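Local coordinates for protein tyrosine phosphatase (Orf virus, PDB 5NCR) that is a disulfide-linked, homodimeric tyrosine phosphatase of the dual-specificity family that removes phosphate from proteins, probably from serine as well as tyrosine, at residues R10-C15 against Q170-F175; H34-S39 against V53-L58; T73-P78 against V95-R100; A122-V127 against G159-N164. The protein carries 2 engineered substitutions. All blocks are in the same frame, centred on the assembly; numbering follows the deposited sequence.

In the fold
Contacts 1 and 4 are buried and join helices or their connecting loop; contact 2 is partly buried and contact 3 lies at the surface, both at the sheet. Helices 118-134 and 165-177 bring contacts 1 and 4 together, where Leu171 packs on Leu162 and Met124. Contacts 2 and 3 lie on neighbouring strands, 57-60 and 73-76, probably hydrogen-bonded through the backbone of Leu58 to Thr73 and Tyr75, while Leu37 ties contact 2 to Ala123 of contact 4. Chemistry follows place: aliphatic packing near the dimer disulfide in contact 1, a T-shaped ring pair in contact 2, a leucine over a ring face beside an arginine in contact 3, sulfur against a ring edge in contact 4.

Contact 1: R10-C15 against Q170-F175; sequences RLLLRC and QLIKMF
Leu12 and Leu13, on successive positions of helix 7-15, receive one residue of helix 165-177, Ile172, which lays both its branches against Leu12 and sets the CD1 tip of one against Leu13 as well. Leu12 points at the other helix and lies closest in backbone terms, its CA 7.3 Å from the CA of Ile172. With CG anti to the backbone N (chi1 -172°), the leucine runs obliquely over the isoleucine, and its CD2 rests 3.7 Å from Ile172 CG1 and 3.8 Å from Ile172 CG2, in the fork between the two branches. Leu12 CG adds a 3.8 Å contact with Ile172 CD1.

At Leu13 only the tip of the isoleucine takes part. Ile172 CD1 reaches past Leu12 to the backbone, 3.5 Å from Leu13 N and 3.6 Å from Leu13 CA, so the methyl is pressed against the helix surface itself. Leu13 CB and CD1, each 4.1 Å from Ile172 CD1, lie together on one side of it as the two side chains cross at about a right angle. The carbonyl of Leu13 also accepts hydrogen bonds from Arg168 of the facing helix and Thr16. One turn after Leu11, Cys15 closes the segment with its SG in the disulfide to Cys15 of the second subunit, and Leu11 packs on Leu148 of that subunit.

Helix 140-158 completes the surroundings: Phe144 and Phe147 press on Leu12, and Phe147 also touches Ile172. Helix 7-15 thus lies between the helical body of its own chain and the dimer partner, while helix 165-177 turns Leu171 and Phe175 toward helices 90-103 and 118-134.

Contact 2: H34-S39 against V53-L58; sequences HVYLGS and VDFKCL
Tyr36 stands on the extended strand 35-38, whereas Val53 and Phe55, which meet it, belong to the irregular approach to strand 57-60. The two strands are not neighbours: strand 108-111 runs between them in the sheet, bonded to the backbone of Tyr36, so this contact spans the intervening strand by side chains alone. Asp54 is the centre of an inverse gamma turn, with a weak hydrogen bond of 2.9 Å from Phe55 N to Val53 O, and the bend brings the residues before and after it onto the same tyrosine.

The rings form a T-shaped pair. Phe55 presents its edge to one face of Tyr36, with centroids 5.0 Å apart and planes at 78°. The touching corner is CE1 and CZ of Phe55: CE1 lies 3.4 Å from Tyr36 CD1, and CZ 3.7 Å from Tyr36 CG, displaced toward the CB end of the tyrosine ring. Phe55 reaches there with CG anti to its carbonyl carbon (chi1 -78°), although its CB does not aim at the strand. Val53 comes from the opposite direction to the phenol end, where CG2 is 3.7 Å from Tyr36 OH. Its other methyl, CG1, sits 3.6 Å above the centre of the Phe55 ring, so valine and tyrosine both bear on that phenylalanine, one over a face and the other at an edge.

Leu109 of the middle strand touches both rings. The contact is therefore held by dispersion and by the ring electrostatics of edge meeting face, and the edge-to-face rings bridge the width of a strand without backbone pairing.

Contact 3: T73-P78 against V95-R100; sequences TAYHIP and VKLLAR
Tyr75 rises from strand 73-76 toward Leu97 and Arg100 of helix 90-103. Its CB points at the helix, and chi1 of -60° places CG anti to the carbonyl carbon, turning a ring face to the leucine. The first ring atom, CG, is 4.1 Å from Leu97 CD2. That methyl hangs over one face, displaced toward the rim, 4.3 Å from the ring centroid and 17° off its normal, in a CH-pi contact. Further along, CZ meets the second methyl, Leu97 CD1, also at 4.1 Å, so the fork of the leucine spans the length of the ring.

At the tip, Tyr75 OH comes to the edge of the Arg100 guanidinium, near its plane. The distance from OH to Arg100 NH2, 3.9 Å, makes this a polar neighbourhood and not a hydrogen bond. Ring and guanidinium planes stand 78° apart, and the arginine chain is bent at chi3. NE of the same arginine is engaged by a salt bridge to Glu104, which helps fix the group beside the phenol.

Cys57 of the adjoining strand also touches Tyr75, and Leu98 packs inward on Val59, Thr108 and Val110. Helix 90-103 leads from the outermost strand 73-76 back to strand 108-111, past the intervening parallel strand 57-60: this is the beta-alpha-beta crossover of the cysteine-dependent phosphatase fold.

Contact 4: A122-V127 against G159-N164; sequences AAMGYV and GAFLEN
Met124 and Leu162 make the tight part of this contact. Leu162 CD2 lies 3.6 Å from both Met124 CB and Met124 CG, the two side chains crossing at about a right angle. Phe161 closes in beside them: Met124 SD sits in the plane of its ring at the edge, 3.8 Å from Phe161 CE2 and 87° off the ring normal, a Met-aromatic contact. The methionine chain bends at chi2 (65°), which sets the sulfur at this edge. Packing is looser one residue earlier, where Ala123 CB is 4.2 Å from Phe161 CE1, again at the ring edge, near its plane. The phenylalanine is also covered by its own neighbour, with Leu162 CB 3.9 Å above the ring centre.

Helix 118-134 is the helix that follows the phosphate-binding loop (P-loop) of this phosphatase fold, and the backbone of Leu162 is bonded to Val116 in that loop. The run 159-164 thus sets Phe161 between the P-loop helix and Tyr151 and Ile154 of helix 140-158, and Leu162 against Phe167 and Leu171 of helix 165-177.

On the less buried side the contact turns polar. Glu163 folds back so that OE2 accepts the Phe161 N-H at 2.7 Å, nearly straight at 165°, through its anti lone pair; Arg155 forms a salt bridge with the same oxygen. Asn164, partly exposed, caps the start of helix 165-177 and reaches Asp81 with its amide nitrogen.

Contact 1: R10-C15 against Q170-F175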
loop_
_atom_site.group_PDB
_atom_site.type_symbol
_atom_site.label_atom_id
_atom_site.label_comp_id
_atom_site.label_asym_id
_atom_site.label_seq_id
_atom_site.Cartn_x
_atom_site.Cartn_y
_atom_site.Cartn_z
ATOM N N ARG B 10 4.900 -6.228 7.110
ATOM C CA ARG B 10 3.623 -6.934 7.102
ATOM C C ARG B 10 2.560 -6.117 6.349
ATOM O O ARG B 10 1.751 -6.687 5.608
ATOM C CB ARG B 10 3.172 -7.242 8.544
ATOM N N LEU B 11 2.591 -4.781 6.522
ATOM C CA LEU B 11 1.703 -3.834 5.825
ATOM C C LEU B 11 1.930 -3.996 4.289
ATOM O O LEU B 11 0.969 -4.165 3.541
ATOM C CB LEU B 11 2.085 -2.407 6.242
ATOM C CG LEU B 11 1.013 -1.400 6.589
ATOM C CD1 LEU B 11 -0.031 -1.949 7.591
ATOM C CD2 LEU B 11 1.646 -0.180 7.203
ATOM N N LEU B 12 3.193 -3.953 3.850
ATOM C CA LEU B 12 3.560 -4.090 2.428
ATOM C C LEU B 12 3.238 -5.484 1.857
ATOM O O LEU B 12 2.727 -5.577 0.740
ATOM C CB LEU B 12 5.027 -3.701 2.163
ATOM C CG LEU B 12 5.478 -3.621 0.683
ATOM C CD1 LEU B 12 4.540 -2.703 -0.162
ATOM C CD2 LEU B 12 6.910 -3.167 0.595
ATOM N N LEU B 13 3.466 -6.550 2.650
ATOM C CA LEU B 13 3.103 -7.902 2.242
ATOM C C LEU B 13 1.590 -7.974 1.950
ATOM O O LEU B 13 1.210 -8.570 0.960
ATOM C CB LEU B 13 3.498 -8.902 3.320
ATOM C CG LEU B 13 3.331 -10.368 2.912
ATOM C CD1 LEU B 13 4.324 -10.757 1.772
ATOM C CD2 LEU B 13 3.480 -11.274 4.104
ATOM N N ARG B 14 0.748 -7.300 2.779
ATOM C CA ARG B 14 -0.694 -7.189 2.594
ATOM C C ARG B 14 -1.018 -6.335 1.384
ATOM O O ARG B 14 -1.886 -6.757 0.614
ATOM C CB ARG B 14 -1.384 -6.635 3.854
ATOM C CG ARG B 14 -2.850 -7.012 3.902
ATOM C CD ARG B 14 -3.561 -6.423 5.103
ATOM N NE ARG B 14 -5.015 -6.530 4.964
ATOM C CZ ARG B 14 -5.889 -6.110 5.873
ATOM N NH1 ARG B 14 -5.466 -5.562 7.006
ATOM N NH2 ARG B 14 -7.192 -6.239 5.659
ATOM N N CYS B 15 -0.370 -5.126 1.221
ATOM C CA CYS B 15 -0.521 -4.243 0.035
ATOM C C CYS B 15 -0.312 -5.025 -1.279
ATOM O O CYS B 15 -0.958 -4.724 -2.288
ATOM C CB CYS B 15 0.461 -3.080 0.088
ATOM S SG CYS B 15 -0.007 -1.740 1.206
ATOM N N GLN B 170 10.309 -12.004 2.319
ATOM C CA GLN B 170 11.778 -12.007 2.388
ATOM C C GLN B 170 12.385 -10.861 1.546
ATOM O O GLN B 170 13.356 -10.249 1.968
ATOM C CB GLN B 170 12.360 -13.345 1.948
ATOM C CG GLN B 170 12.103 -14.464 2.947
ATOM C CD GLN B 170 12.738 -15.742 2.452
ATOM O OE1 GLN B 170 13.946 -15.938 2.526
ATOM N NE2 GLN B 170 11.954 -16.639 1.942
ATOM N N LEU B 171 11.789 -10.569 0.388
ATOM C CA LEU B 171 12.206 -9.470 -0.493
ATOM C C LEU B 171 11.890 -8.114 0.137
ATOM O O LEU B 171 12.717 -7.209 0.095
ATOM C CB LEU B 171 11.550 -9.600 -1.875
ATOM C CG LEU B 171 12.033 -10.772 -2.741
ATOM C CD1 LEU B 171 11.105 -11.002 -3.890
ATOM C CD2 LEU B 171 13.417 -10.528 -3.288
ATOM N N ILE B 172 10.714 -7.985 0.757
ATOM C CA ILE B 172 10.333 -6.757 1.482
ATOM C C ILE B 172 11.368 -6.518 2.576
ATOM O O ILE B 172 11.901 -5.427 2.647
ATOM C CB ILE B 172 8.875 -6.792 1.998
ATOM C CG1 ILE B 172 7.881 -6.764 0.808
ATOM C CG2 ILE B 172 8.576 -5.642 3.012
ATOM C CD1 ILE B 172 6.487 -7.288 1.104
ATOM N N LYS B 173 11.678 -7.538 3.389
ATOM C CA LYS B 173 12.659 -7.433 4.493
ATOM C C LYS B 173 14.020 -6.950 4.002
ATOM O O LYS B 173 14.598 -6.018 4.558
ATOM C CB LYS B 173 12.850 -8.774 5.220
ATOM C CG LYS B 173 11.712 -9.215 6.126
ATOM C CD LYS B 173 11.524 -8.396 7.390
ATOM C CE LYS B 173 12.397 -8.793 8.565
ATOM N NZ LYS B 173 12.041 -7.992 9.766
ATOM N N MET B 174 14.504 -7.568 2.937
ATOM C CA MET B 174 15.793 -7.265 2.347
ATOM C C MET B 174 15.887 -5.885 1.660
ATOM O O MET B 174 16.879 -5.197 1.860
ATOM C CB MET B 174 16.149 -8.408 1.378
ATOM C CG MET B 174 17.431 -8.243 0.623
ATOM S SD MET B 174 17.973 -9.867 0.020
ATOM C CE MET B 174 18.846 -10.446 1.521
ATOM N N PHE B 175 14.906 -5.511 0.825
ATOM C CA PHE B 175 15.002 -4.297 0.005
ATOM C C PHE B 175 14.169 -3.112 0.486
ATOM O O PHE B 175 14.378 -1.978 0.026
ATOM C CB PHE B 175 14.694 -4.599 -1.467
ATOM C CG PHE B 175 15.658 -5.579 -2.094
ATOM C CD1 PHE B 175 16.937 -5.176 -2.479
ATOM C CD2 PHE B 175 15.286 -6.900 -2.310
ATOM C CE1 PHE B 175 17.833 -6.085 -3.059
ATOM C CE2 PHE B 175 16.180 -7.808 -2.897
ATOM C CZ PHE B 175 17.433 -7.386 -3.300
#

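Contact 2: H34-S39 against V53-L58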
loop_
_atom_site.group_PDB
_atom_site.type_symbol
_atom_site.label_atom_id
_atom_site.label_comp_id
_atom_site.label_asym_id
_atom_site.label_seq_id
_atom_site.Cartn_x
_atom_site.Cartn_y
_atom_site.Cartn_z
ATOM N N HIS B 34 19.057 -6.148 -20.729
ATOM C CA HIS B 34 19.600 -7.498 -20.914
ATOM C C HIS B 34 19.025 -8.585 -19.991
ATOM O O HIS B 34 19.362 -9.745 -20.179
ATOM C CB HIS B 34 21.136 -7.475 -20.829
ATOM C CG HIS B 34 21.749 -6.394 -21.666
ATOM N ND1 HIS B 34 21.675 -6.456 -23.061
ATOM C CD2 HIS B 34 22.363 -5.243 -21.323
ATOM C CE1 HIS B 34 22.260 -5.362 -23.513
ATOM N NE2 HIS B 34 22.689 -4.595 -22.518
ATOM N N VAL B 35 18.179 -8.248 -19.012
ATOM C CA VAL B 35 17.616 -9.278 -18.123
ATOM C C VAL B 35 16.142 -9.543 -18.467
ATOM O O VAL B 35 15.353 -8.623 -18.591
ATOM C CB VAL B 35 17.852 -9.016 -16.613
ATOM C CG1 VAL B 35 17.294 -10.153 -15.742
ATOM C CG2 VAL B 35 19.333 -8.802 -16.342
ATOM N N TYR B 36 15.805 -10.820 -18.660
ATOM C CA TYR B 36 14.479 -11.292 -19.022
ATOM C C TYR B 36 13.976 -12.260 -17.973
ATOM O O TYR B 36 14.762 -12.980 -17.343
ATOM C CB TYR B 36 14.511 -11.989 -20.396
ATOM C CG TYR B 36 14.905 -11.117 -21.574
ATOM C CD1 TYR B 36 16.230 -10.742 -21.779
ATOM C CD2 TYR B 36 13.974 -10.756 -22.538
ATOM C CE1 TYR B 36 16.606 -9.992 -22.891
ATOM C CE2 TYR B 36 14.341 -10.018 -23.659
ATOM C CZ TYR B 36 15.651 -9.619 -23.820
ATOM O OH TYR B 36 16.011 -8.881 -24.924
ATOM N N LEU B 37 12.657 -12.247 -17.779
ATOM C CA LEU B 37 11.926 -13.093 -16.850
ATOM C C LEU B 37 11.058 -14.006 -17.701
ATOM O O LEU B 37 10.369 -13.525 -18.583
ATOM C CB LEU B 37 11.073 -12.213 -15.897
ATOM C CG LEU B 37 10.053 -12.885 -14.980
ATOM C CD1 LEU B 37 10.706 -13.936 -14.120
ATOM C CD2 LEU B 37 9.403 -11.864 -14.055
ATOM N N GLY B 38 11.133 -15.306 -17.451
ATOM C CA GLY B 38 10.355 -16.270 -18.207
ATOM C C GLY B 38 10.026 -17.532 -17.461
ATOM O O GLY B 38 10.366 -17.682 -16.281
ATOM N N SER B 39 9.352 -18.452 -18.177
ATOM C CA SER B 39 8.912 -19.744 -17.665
ATOM C C SER B 39 9.746 -20.876 -18.284
ATOM O O SER B 39 10.663 -20.616 -19.068
ATOM C CB SER B 39 7.447 -19.941 -18.040
ATOM O OG SER B 39 7.346 -20.098 -19.446
ATOM N N VAL B 53 16.101 -14.005 -29.207
ATOM C CA VAL B 53 17.100 -13.254 -28.444
ATOM C C VAL B 53 18.381 -14.117 -28.326
ATOM O O VAL B 53 18.300 -15.313 -28.020
ATOM C CB VAL B 53 16.564 -12.774 -27.055
ATOM C CG1 VAL B 53 17.693 -12.206 -26.178
ATOM C CG2 VAL B 53 15.425 -11.768 -27.206
ATOM N N ASP B 54 19.548 -13.517 -28.595
ATOM C CA ASP B 54 20.820 -14.214 -28.493
ATOM C C ASP B 54 21.205 -14.304 -27.019
ATOM O O ASP B 54 22.108 -13.578 -26.588
ATOM C CB ASP B 54 21.918 -13.476 -29.290
ATOM C CG ASP B 54 23.307 -14.121 -29.232
ATOM O OD1 ASP B 54 23.389 -15.334 -28.926
ATOM O OD2 ASP B 54 24.308 -13.415 -29.514
ATOM N N PHE B 55 20.541 -15.191 -26.256
ATOM C CA PHE B 55 20.809 -15.368 -24.837
ATOM C C PHE B 55 22.196 -15.915 -24.598
ATOM O O PHE B 55 22.622 -16.851 -25.288
ATOM C CB PHE B 55 19.751 -16.265 -24.182
ATOM C CG PHE B 55 18.469 -15.537 -23.908
ATOM C CD1 PHE B 55 18.402 -14.566 -22.912
ATOM C CD2 PHE B 55 17.327 -15.794 -24.670
ATOM C CE1 PHE B 55 17.218 -13.874 -22.666
ATOM C CE2 PHE B 55 16.134 -15.119 -24.405
ATOM C CZ PHE B 55 16.094 -14.151 -23.412
ATOM N N LYS B 56 22.926 -15.288 -23.667
ATOM C CA LYS B 56 24.273 -15.751 -23.337
ATOM C C LYS B 56 24.253 -16.516 -22.027
ATOM O O LYS B 56 25.121 -17.355 -21.789
ATOM C CB LYS B 56 25.243 -14.563 -23.257
ATOM N N CYS B 57 23.256 -16.212 -21.182
ATOM C CA CYS B 57 23.104 -16.808 -19.854
ATOM C C CYS B 57 21.667 -17.201 -19.531
ATOM O O CYS B 57 20.720 -16.527 -19.942
ATOM C CB CYS B 57 23.671 -15.885 -18.779
ATOM S SG CYS B 57 25.321 -15.238 -19.140
ATOM N N LEU B 58 21.522 -18.286 -18.778
ATOM C CA LEU B 58 20.257 -18.815 -18.279
ATOM C C LEU B 58 20.386 -18.969 -16.770
ATOM O O LEU B 58 21.367 -19.539 -16.285
ATOM C CB LEU B 58 19.909 -20.168 -18.899
ATOM C CG LEU B 58 19.425 -20.197 -20.335
ATOM C CD1 LEU B 58 19.578 -21.590 -20.908
ATOM C CD2 LEU B 58 17.982 -19.754 -20.430
#

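Contact 3: T73-P78 against V95-R100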
loop_
_atom_site.group_PDB
_atom_site.type_symbol
_atom_site.label_atom_id
_atom_site.label_comp_id
_atom_site.label_asym_id
_atom_site.label_seq_id
_atom_site.Cartn_x
_atom_site.Cartn_y
_atom_site.Cartn_z
ATOM N N THR B 73 25.662 -20.203 -20.956
ATOM C CA THR B 73 26.028 -20.609 -19.596
ATOM C C THR B 73 24.760 -20.654 -18.721
ATOM O O THR B 73 24.055 -19.653 -18.619
ATOM C CB THR B 73 27.108 -19.664 -19.021
ATOM O OG1 THR B 73 28.269 -19.714 -19.849
ATOM C CG2 THR B 73 27.498 -20.018 -17.594
ATOM N N ALA B 74 24.482 -21.809 -18.089
ATOM C CA ALA B 74 23.324 -21.944 -17.209
ATOM C C ALA B 74 23.758 -21.988 -15.742
ATOM O O ALA B 74 24.600 -22.811 -15.357
ATOM C CB ALA B 74 22.526 -23.186 -17.553
ATOM N N TYR B 75 23.231 -21.064 -14.952
ATOM C CA TYR B 75 23.461 -20.989 -13.508
ATOM C C TYR B 75 22.228 -21.655 -12.882
ATOM O O TYR B 75 21.094 -21.296 -13.209
ATOM C CB TYR B 75 23.601 -19.530 -13.042
ATOM C CG TYR B 75 24.757 -18.800 -13.700
ATOM C CD1 TYR B 75 26.059 -18.970 -13.254
ATOM C CD2 TYR B 75 24.547 -17.942 -14.774
ATOM C CE1 TYR B 75 27.134 -18.344 -13.893
ATOM C CE2 TYR B 75 25.616 -17.280 -15.396
ATOM C CZ TYR B 75 26.908 -17.462 -14.935
ATOM O OH TYR B 75 27.969 -16.802 -15.534
ATOM N N HIS B 76 22.449 -22.678 -12.060
ATOM C CA HIS B 76 21.381 -23.448 -11.438
ATOM C C HIS B 76 21.222 -23.081 -9.974
ATOM O O HIS B 76 22.152 -23.218 -9.179
ATOM C CB HIS B 76 21.638 -24.961 -11.632
ATOM C CG HIS B 76 20.514 -25.843 -11.163
ATOM N ND1 HIS B 76 20.761 -27.022 -10.478
ATOM C CD2 HIS B 76 19.171 -25.679 -11.270
ATOM C CE1 HIS B 76 19.571 -27.545 -10.217
ATOM N NE2 HIS B 76 18.586 -26.772 -10.666
ATOM N N ILE B 77 20.061 -22.561 -9.637
ATOM C CA ILE B 77 19.713 -22.164 -8.276
ATOM C C ILE B 77 18.459 -22.982 -7.979
ATOM O O ILE B 77 17.344 -22.589 -8.340
ATOM C CB ILE B 77 19.566 -20.616 -8.093
ATOM C CG1 ILE B 77 20.856 -19.877 -8.563
ATOM C CG2 ILE B 77 19.277 -20.317 -6.602
ATOM C CD1 ILE B 77 20.750 -18.529 -9.006
ATOM N N PRO B 78 18.632 -24.233 -7.521
ATOM C CA PRO B 78 17.445 -25.067 -7.269
ATOM C C PRO B 78 16.735 -24.562 -6.036
ATOM O O PRO B 78 17.346 -24.277 -5.016
ATOM C CB PRO B 78 17.992 -26.501 -7.126
ATOM C CG PRO B 78 19.488 -26.358 -7.032
ATOM C CD PRO B 78 19.871 -24.898 -7.067
ATOM N N VAL B 95 21.361 -10.940 -7.306
ATOM C CA VAL B 95 21.213 -9.573 -7.849
ATOM C C VAL B 95 22.557 -9.025 -8.354
ATOM O O VAL B 95 22.593 -8.321 -9.364
ATOM C CB VAL B 95 20.488 -8.587 -6.886
ATOM C CG1 VAL B 95 19.098 -9.101 -6.534
ATOM C CG2 VAL B 95 21.301 -8.308 -5.633
ATOM N N LYS B 96 23.655 -9.355 -7.659
ATOM C CA LYS B 96 24.998 -8.944 -8.056
ATOM C C LYS B 96 25.372 -9.608 -9.373
ATOM O O LYS B 96 25.874 -8.930 -10.276
ATOM C CB LYS B 96 26.013 -9.274 -6.953
ATOM C CG LYS B 96 27.332 -8.530 -7.130
ATOM C CD LYS B 96 28.326 -8.806 -6.012
ATOM C CE LYS B 96 29.653 -8.119 -6.274
ATOM N NZ LYS B 96 30.458 -8.804 -7.330
ATOM N N LEU B 97 25.043 -10.908 -9.522
ATOM C CA LEU B 97 25.283 -11.669 -10.753
ATOM C C LEU B 97 24.492 -11.056 -11.936
ATOM O O LEU B 97 25.052 -10.882 -13.012
ATOM C CB LEU B 97 24.902 -13.162 -10.547
ATOM C CG LEU B 97 24.789 -14.088 -11.794
ATOM C CD1 LEU B 97 26.096 -14.231 -12.501
ATOM C CD2 LEU B 97 24.267 -15.436 -11.407
ATOM N N LEU B 98 23.202 -10.755 -11.735
ATOM C CA LEU B 98 22.371 -10.159 -12.783
ATOM C C LEU B 98 22.869 -8.771 -13.179
ATOM O O LEU B 98 22.919 -8.461 -14.372
ATOM C CB LEU B 98 20.889 -10.147 -12.388
ATOM C CG LEU B 98 20.227 -11.532 -12.234
ATOM C CD1 LEU B 98 18.835 -11.410 -11.688
ATOM C CD2 LEU B 98 20.232 -12.330 -13.541
ATOM N N ALA B 99 23.321 -7.973 -12.194
ATOM C CA ALA B 99 23.887 -6.649 -12.461
ATOM C C ALA B 99 25.207 -6.758 -13.289
ATOM O O ALA B 99 25.445 -5.937 -14.180
ATOM C CB ALA B 99 24.138 -5.909 -11.158
ATOM N N ARG B 100 26.034 -7.790 -13.014
ATOM C CA ARG B 100 27.286 -8.038 -13.730
ATOM C C ARG B 100 26.990 -8.455 -15.182
ATOM O O ARG B 100 27.672 -7.984 -16.099
ATOM C CB ARG B 100 28.122 -9.115 -13.014
ATOM C CG ARG B 100 29.613 -9.059 -13.320
ATOM C CD ARG B 100 30.339 -10.348 -12.946
ATOM N NE ARG B 100 30.261 -11.359 -14.010
ATOM C CZ ARG B 100 29.778 -12.589 -13.849
ATOM N NH1 ARG B 100 29.336 -12.986 -12.665
ATOM N NH2 ARG B 100 29.735 -13.433 -14.875
#

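Contact 4: A122-V127 against G159-N164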
loop_
_atom_site.group_PDB
_atom_site.type_symbol
_atom_site.label_atom_id
_atom_site.label_comp_id
_atom_site.label_asym_id
_atom_site.label_seq_id
_atom_site.Cartn_x
_atom_site.Cartn_y
_atom_site.Cartn_z
ATOM N N ALA B 122 13.548 -13.408 -7.999
ATOM C CA ALA B 122 14.845 -12.965 -8.528
ATOM C C ALA B 122 14.659 -11.648 -9.295
ATOM O O ALA B 122 15.415 -10.696 -9.076
ATOM C CB ALA B 122 15.401 -14.027 -9.460
ATOM N N ALA B 123 13.610 -11.595 -10.145
ATOM C CA ALA B 123 13.238 -10.432 -10.942
ATOM C C ALA B 123 12.945 -9.203 -10.027
ATOM O O ALA B 123 13.475 -8.129 -10.262
ATOM C CB ALA B 123 12.016 -10.765 -11.776
ATOM N N MET B 124 12.133 -9.386 -8.986
ATOM C CA MET B 124 11.785 -8.341 -8.018
ATOM C C MET B 124 13.024 -7.858 -7.300
ATOM O O MET B 124 13.251 -6.645 -7.219
ATOM C CB MET B 124 10.754 -8.866 -7.002
ATOM C CG MET B 124 10.081 -7.752 -6.206
ATOM S SD MET B 124 9.067 -6.647 -7.257
ATOM C CE MET B 124 9.009 -5.189 -6.183
ATOM N N GLY B 125 13.843 -8.809 -6.825
ATOM C CA GLY B 125 15.087 -8.474 -6.144
ATOM C C GLY B 125 16.001 -7.642 -7.019
ATOM O O GLY B 125 16.509 -6.609 -6.584
ATOM N N TYR B 126 16.184 -8.064 -8.268
ATOM C CA TYR B 126 17.062 -7.369 -9.207
ATOM C C TYR B 126 16.578 -5.946 -9.573
ATOM O O TYR B 126 17.389 -5.021 -9.641
ATOM C CB TYR B 126 17.305 -8.227 -10.442
ATOM C CG TYR B 126 18.154 -7.517 -11.472
ATOM C CD1 TYR B 126 19.437 -7.084 -11.168
ATOM C CD2 TYR B 126 17.638 -7.181 -12.715
ATOM C CE1 TYR B 126 20.194 -6.361 -12.088
ATOM C CE2 TYR B 126 18.407 -6.505 -13.664
ATOM C CZ TYR B 126 19.680 -6.087 -13.343
ATOM O OH TYR B 126 20.408 -5.380 -14.270
ATOM N N VAL B 127 15.275 -5.781 -9.783
ATOM C CA VAL B 127 14.664 -4.486 -10.076
ATOM C C VAL B 127 14.840 -3.539 -8.862
ATOM O O VAL B 127 15.179 -2.374 -9.047
ATOM C CB VAL B 127 13.198 -4.641 -10.542
ATOM C CG1 VAL B 127 12.514 -3.277 -10.623
ATOM C CG2 VAL B 127 13.138 -5.347 -11.915
ATOM N N GLY B 159 0.388 -11.011 -15.258
ATOM C CA GLY B 159 -0.830 -11.601 -14.702
ATOM C C GLY B 159 -0.593 -12.236 -13.355
ATOM O O GLY B 159 -1.336 -11.975 -12.409
ATOM N N ALA B 160 0.407 -13.133 -13.278
ATOM C CA ALA B 160 0.817 -13.786 -12.046
ATOM C C ALA B 160 2.269 -13.462 -11.863
ATOM O O ALA B 160 3.070 -13.643 -12.795
ATOM C CB ALA B 160 0.633 -15.281 -12.146
ATOM N N PHE B 161 2.614 -12.962 -10.673
ATOM C CA PHE B 161 3.981 -12.562 -10.374
ATOM C C PHE B 161 4.196 -12.540 -8.886
ATOM O O PHE B 161 3.506 -11.801 -8.190
ATOM C CB PHE B 161 4.279 -11.166 -10.998
ATOM C CG PHE B 161 5.601 -10.557 -10.571
ATOM C CD1 PHE B 161 6.802 -11.041 -11.071
ATOM C CD2 PHE B 161 5.634 -9.474 -9.691
ATOM C CE1 PHE B 161 8.025 -10.476 -10.671
ATOM C CE2 PHE B 161 6.851 -8.894 -9.313
ATOM C CZ PHE B 161 8.040 -9.410 -9.785
ATOM N N LEU B 162 5.151 -13.331 -8.394
ATOM C CA LEU B 162 5.534 -13.324 -6.986
ATOM C C LEU B 162 4.340 -13.439 -6.022
ATOM O O LEU B 162 4.133 -12.608 -5.136
ATOM C CB LEU B 162 6.374 -12.057 -6.760
ATOM C CG LEU B 162 7.179 -11.893 -5.474
ATOM C CD1 LEU B 162 8.018 -13.124 -5.137
ATOM C CD2 LEU B 162 8.013 -10.652 -5.578
ATOM N N GLU B 163 3.530 -14.461 -6.249
ATOM C CA GLU B 163 2.332 -14.767 -5.483
ATOM C C GLU B 163 2.732 -15.357 -4.139
ATOM O O GLU B 163 2.051 -15.144 -3.135
ATOM C CB GLU B 163 1.418 -15.736 -6.284
ATOM C CG GLU B 163 1.102 -15.265 -7.709
ATOM C CD GLU B 163 0.386 -13.934 -7.804
ATOM O OE1 GLU B 163 -0.486 -13.690 -6.947
ATOM O OE2 GLU B 163 0.713 -13.125 -8.702
ATOM N N ASN B 164 3.856 -16.084 -4.120
ATOM C CA ASN B 164 4.440 -16.700 -2.941
ATOM C C ASN B 164 4.750 -15.582 -1.915
ATOM O O ASN B 164 5.670 -14.777 -2.110
ATOM C CB ASN B 164 5.710 -17.467 -3.333
ATOM C CG ASN B 164 6.327 -18.253 -2.219
ATOM O OD1 ASN B 164 6.467 -17.793 -1.103
ATOM N ND2 ASN B 164 6.716 -19.468 -2.494
#